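PDB 3F7W: putative fructosamine-3-kinase from Thermobifida fusca YX, which probably acts as a kinase of the fructosamine kinase family, phosphorylating sugar adducts on amines, although its own substrate is not established. Local coordinates for residues T136-T140 against W141-Y145; R149-P152 against Y153-R156. One frame throughout, in Å; residues are numbered along the deposited sequence. Where two conformers were deposited one is given.

Contact 1: residues T136-T140 against W141-Y145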
# COMPACT_ATOMS: atom_id res chain seq x y z
N THR A 136 -15.40 1.52 -3.00
CA THR A 136 -16.72 2.11 -2.75
C THR A 136 -16.71 2.84 -1.42
O THR A 136 -16.41 2.24 -0.39
CB THR A 136 -17.85 1.07 -2.75
OG1 THR A 136 -17.85 0.39 -3.99
CG2 THR A 136 -19.24 1.74 -2.56
N PRO A 137 -16.98 4.15 -1.44
CA PRO A 137 -16.97 4.90 -0.18
C PRO A 137 -17.94 4.37 0.84
O PRO A 137 -19.08 4.02 0.49
CB PRO A 137 -17.33 6.33 -0.62
CG PRO A 137 -16.92 6.41 -2.04
CD PRO A 137 -17.18 5.04 -2.60
N ARG A 138 -17.50 4.31 2.09
CA ARG A 138 -18.29 3.82 3.22
C ARG A 138 -18.00 4.68 4.43
O ARG A 138 -16.93 5.26 4.56
CB ARG A 138 -17.94 2.35 3.55
CG ARG A 138 -18.01 1.39 2.40
CD ARG A 138 -19.43 1.22 1.88
NE ARG A 138 -20.32 0.63 2.86
CZ ARG A 138 -20.50 -0.67 3.04
NH1 ARG A 138 -19.83 -1.57 2.34
NH2 ARG A 138 -21.35 -1.09 3.96
N SER A 139 -18.97 4.76 5.34
CA SER A 139 -18.87 5.68 6.45
C SER A 139 -18.34 5.04 7.73
O SER A 139 -17.93 5.75 8.64
CB SER A 139 -20.26 6.30 6.70
OG SER A 139 -21.21 5.28 6.95
N THR A 140 -18.39 3.71 7.83
CA THR A 140 -18.01 3.00 9.05
C THR A 140 -17.00 1.89 8.73
O THR A 140 -17.10 1.22 7.71
CB THR A 140 -19.26 2.40 9.75
OG1 THR A 140 -19.94 1.51 8.86
CG2 THR A 140 -20.22 3.51 10.17
N TRP A 141 -16.01 1.71 9.61
CA TRP A 141 -14.92 0.80 9.30
C TRP A 141 -15.29 -0.71 9.30
O TRP A 141 -14.89 -1.42 8.37
CB TRP A 141 -13.69 1.08 10.19
CG TRP A 141 -12.53 0.22 9.82
CD1 TRP A 141 -11.70 0.40 8.78
CD2 TRP A 141 -12.13 -0.98 10.46
NE1 TRP A 141 -10.78 -0.63 8.73
CE2 TRP A 141 -11.02 -1.48 9.76
CE3 TRP A 141 -12.60 -1.68 11.58
CZ2 TRP A 141 -10.38 -2.65 10.12
CZ3 TRP A 141 -11.97 -2.85 11.93
CH2 TRP A 141 -10.85 -3.32 11.21
N PRO A 142 -16.01 -1.20 10.33
CA PRO A 142 -16.24 -2.65 10.34
C PRO A 142 -16.92 -3.17 9.07
O PRO A 142 -16.50 -4.19 8.53
CB PRO A 142 -17.15 -2.86 11.58
CG PRO A 142 -16.84 -1.70 12.46
CD PRO A 142 -16.61 -0.55 11.50
N GLU A 143 -17.92 -2.45 8.59
CA GLU A 143 -18.60 -2.83 7.34
C GLU A 143 -17.68 -2.75 6.12
O GLU A 143 -17.67 -3.62 5.26
CB GLU A 143 -19.82 -1.94 7.13
CG GLU A 143 -20.98 -2.19 8.11
CD GLU A 143 -20.72 -1.75 9.56
OE1 GLU A 143 -19.87 -0.85 9.84
OE2 GLU A 143 -21.42 -2.31 10.44
N PHE A 144 -16.96 -1.64 6.01
CA PHE A 144 -15.99 -1.48 4.96
C PHE A 144 -14.96 -2.62 4.96
O PHE A 144 -14.67 -3.22 3.92
CB PHE A 144 -15.30 -0.12 5.16
CG PHE A 144 -14.09 0.07 4.32
CD1 PHE A 144 -14.20 0.30 2.96
CD2 PHE A 144 -12.82 0.04 4.90
CE1 PHE A 144 -13.07 0.47 2.18
CE2 PHE A 144 -11.69 0.22 4.12
CZ PHE A 144 -11.82 0.44 2.77
N TYR A 145 -14.40 -2.94 6.13
CA TYR A 145 -13.34 -3.92 6.20
C TYR A 145 -13.86 -5.32 5.84
O TYR A 145 -13.31 -5.99 4.98
CB TYR A 145 -12.75 -3.93 7.60
CG TYR A 145 -11.44 -4.68 7.73
CD1 TYR A 145 -10.33 -4.30 7.00
CD2 TYR A 145 -11.31 -5.75 8.62
CE1 TYR A 145 -9.10 -4.98 7.14
CE2 TYR A 145 -10.10 -6.41 8.77
CZ TYR A 145 -8.99 -6.03 8.02
OH TYR A 145 -7.78 -6.68 8.15
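W141 opens the helix 141-159 directly after T140, the N-cap residue, in what is probably the helical part of a protein-kinase-like fold, consistent with the family. With CG anti to the backbone N (chi1 -175°), the indole swings away from the incoming loop, and one of its faces receives Y145 CB, one turn on. P142 follows in the first turn, a position where proline's missing N-H costs the helix nothing; its CD lies 3.7 Å from T140 C.

E143 turns back toward the loop. Its chain bends at chi2 (70°), which brings the carboxylate round to T140, whose OG1 donates a short 2.6 Å hydrogen bond to E143 OE1. The hydroxyl comes from above the carboxylate plane, 45° out of it. In a classical N-cap the threonine oxygen would hold a backbone N-H of the first turn; here it grips the glutamate side chain instead. R138 passes the same glutamate at about a right angle, setting NH2 3.6 Å from E143 CB, but this is packing and not a salt bridge: the arginine's charge is paired with E147, one turn further along, and NH1 also bonds Q148.

F144 N gives T140 O a weak bond of 3.3 Å, the first i to i+4 link of the helix. Its ring is met at the edge by the aliphatic part of R138, CG lying 4.0 Å from F144 CD1, while the guanidinium plane stands nearly perpendicular to the ring.

The loop follows strand 131-133, and T136 O is tied to Q148 further along the helix. The start of helix 141-159 also packs against helix 178-181 through W141, P142 and E143, and against helix 251-270 through W141 and Y145.

Contact 2: residues R149-P152 against Y153-R156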
# COMPACT_ATOMS: atom_id res chain seq x y z
N ARG A 149 -12.64 -5.43 2.24
CA ARG A 149 -11.25 -5.79 2.48
C ARG A 149 -11.01 -7.27 2.85
O ARG A 149 -9.89 -7.77 2.67
CB ARG A 149 -10.61 -4.85 3.51
CG ARG A 149 -10.48 -3.36 3.02
CD ARG A 149 -9.46 -3.23 1.90
NE ARG A 149 -9.37 -1.90 1.32
CZ ARG A 149 -10.17 -1.44 0.36
NH1 ARG A 149 -11.17 -2.17 -0.12
NH2 ARG A 149 -9.98 -0.22 -0.12
N ILE A 150 -12.04 -7.95 3.34
CA ILE A 150 -11.90 -9.35 3.78
C ILE A 150 -12.65 -10.31 2.86
O ILE A 150 -12.04 -11.20 2.26
CB ILE A 150 -12.36 -9.56 5.25
CG1 ILE A 150 -11.51 -8.71 6.21
CG2 ILE A 150 -12.25 -11.08 5.64
CD1 ILE A 150 -10.01 -9.01 6.16
N LEU A 151 -13.97 -10.15 2.76
CA LEU A 151 -14.80 -11.17 2.12
C LEU A 151 -14.40 -11.46 0.66
O LEU A 151 -14.32 -12.62 0.25
CB LEU A 151 -16.30 -10.83 2.23
CG LEU A 151 -16.93 -11.09 3.60
CD1 LEU A 151 -18.39 -10.55 3.73
CD2 LEU A 151 -16.90 -12.58 3.91
N PRO A 152 -14.16 -10.41 -0.15
CA PRO A 152 -13.81 -10.70 -1.54
C PRO A 152 -12.58 -11.62 -1.72
O PRO A 152 -12.62 -12.53 -2.55
CB PRO A 152 -13.63 -9.30 -2.16
CG PRO A 152 -14.40 -8.39 -1.29
CD PRO A 152 -14.26 -8.97 0.11
N TYR A 153 -11.54 -11.43 -0.90
CA TYR A 153 -10.30 -12.21 -1.01
C TYR A 153 -10.47 -13.58 -0.35
O TYR A 153 -9.89 -14.56 -0.79
CB TYR A 153 -9.12 -11.44 -0.39
CG TYR A 153 -9.06 -10.06 -1.00
CD1 TYR A 153 -8.67 -9.90 -2.33
CD2 TYR A 153 -9.50 -8.94 -0.31
CE1 TYR A 153 -8.67 -8.65 -2.94
CE2 TYR A 153 -9.51 -7.66 -0.91
CZ TYR A 153 -9.10 -7.54 -2.24
OH TYR A 153 -9.12 -6.34 -2.89
N LEU A 154 -11.25 -13.63 0.72
CA LEU A 154 -11.60 -14.91 1.35
C LEU A 154 -12.32 -15.85 0.37
O LEU A 154 -11.96 -17.02 0.22
CB LEU A 154 -12.46 -14.68 2.60
CG LEU A 154 -12.86 -15.91 3.43
CD1 LEU A 154 -11.58 -16.52 4.06
CD2 LEU A 154 -13.86 -15.49 4.52
N ARG A 155 -13.33 -15.32 -0.32
CA ARG A 155 -14.08 -16.09 -1.30
C ARG A 155 -13.20 -16.51 -2.47
O ARG A 155 -13.27 -17.64 -2.94
CB ARG A 155 -15.30 -15.32 -1.83
CG ARG A 155 -16.29 -14.87 -0.75
CD ARG A 155 -17.03 -16.03 -0.10
NE ARG A 155 -17.86 -15.55 1.01
CZ ARG A 155 -17.83 -16.02 2.25
NH1 ARG A 155 -17.04 -17.02 2.60
NH2 ARG A 155 -18.65 -15.49 3.16
N ARG A 156 -12.35 -15.60 -2.93
CA ARG A 156 -11.45 -15.91 -4.04
C ARG A 156 -10.48 -17.04 -3.68
O ARG A 156 -10.30 -17.97 -4.45
CB ARG A 156 -10.68 -14.66 -4.46
CG ARG A 156 -9.88 -14.89 -5.70
CD ARG A 156 -9.06 -13.67 -6.06
NE ARG A 156 -8.23 -14.00 -7.19
CZ ARG A 156 -8.63 -13.97 -8.46
NH1 ARG A 156 -9.87 -13.61 -8.77
NH2 ARG A 156 -7.78 -14.30 -9.43
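The Y153 ring presents its edge to R149, CD2 lying 3.2 Å from R149 O. The carbonyl carbon of R149 is also in the ring plane, while the H261 ring meets the tyrosine at a steep angle. In one of two conformers, the R155 guanidinium carries L151 CD2 over one face, 3.5 Å from NH2. Both pairs are i to i+4 neighbours in an α-helix kinked at P152, whose nitrogen has no hydrogen to bond back to the preceding turn.

Next to the kink, Y153 N makes only a weak i to i+3 bond to I150 O, and R149 O is taken by H261 ND1 instead. Y153 CG stands anti to its own carbonyl carbon (chi1 -53°), which turns the ring back so that its edge meets R149 O, and the phenol OH reaches P132 O. A leucine here would probably leave P132 O without its phenol partner and open a gap between the helix and strand 131-133.

The L151 and R155 side chains extend alongside each other, and in that same conformer the arginine forms a salt bridge with E172 of helix 165-176. Regular bonding resumes beyond the proline: L154 N to I150 O at 3.0 Å and R156 N to P152 O. The straightest is R155 N to L151 O, 2.9 Å with an N-H...O angle of 172°.

In the fold
Contacts 1 and 2 follow one another along helix 141-159: residues 136-145 bring the chain into it, and 149-156 carry it through its proline kink, the two centres about 15 Å apart. They touch directly, F144 CZ lying 3.5 Å from R149 CZ and Y145 O 3.5 Å from I150 CG1. The strand 131-133 and the residues after it also join them, since D134 bonds T136 OG1 by its side chain and R149 NH1 by its carbonyl oxygen. H261 of helix 251-270, already bonded to R149 O, also meets Y145 OH through its backbone N. No ligand marks an active site near either contact.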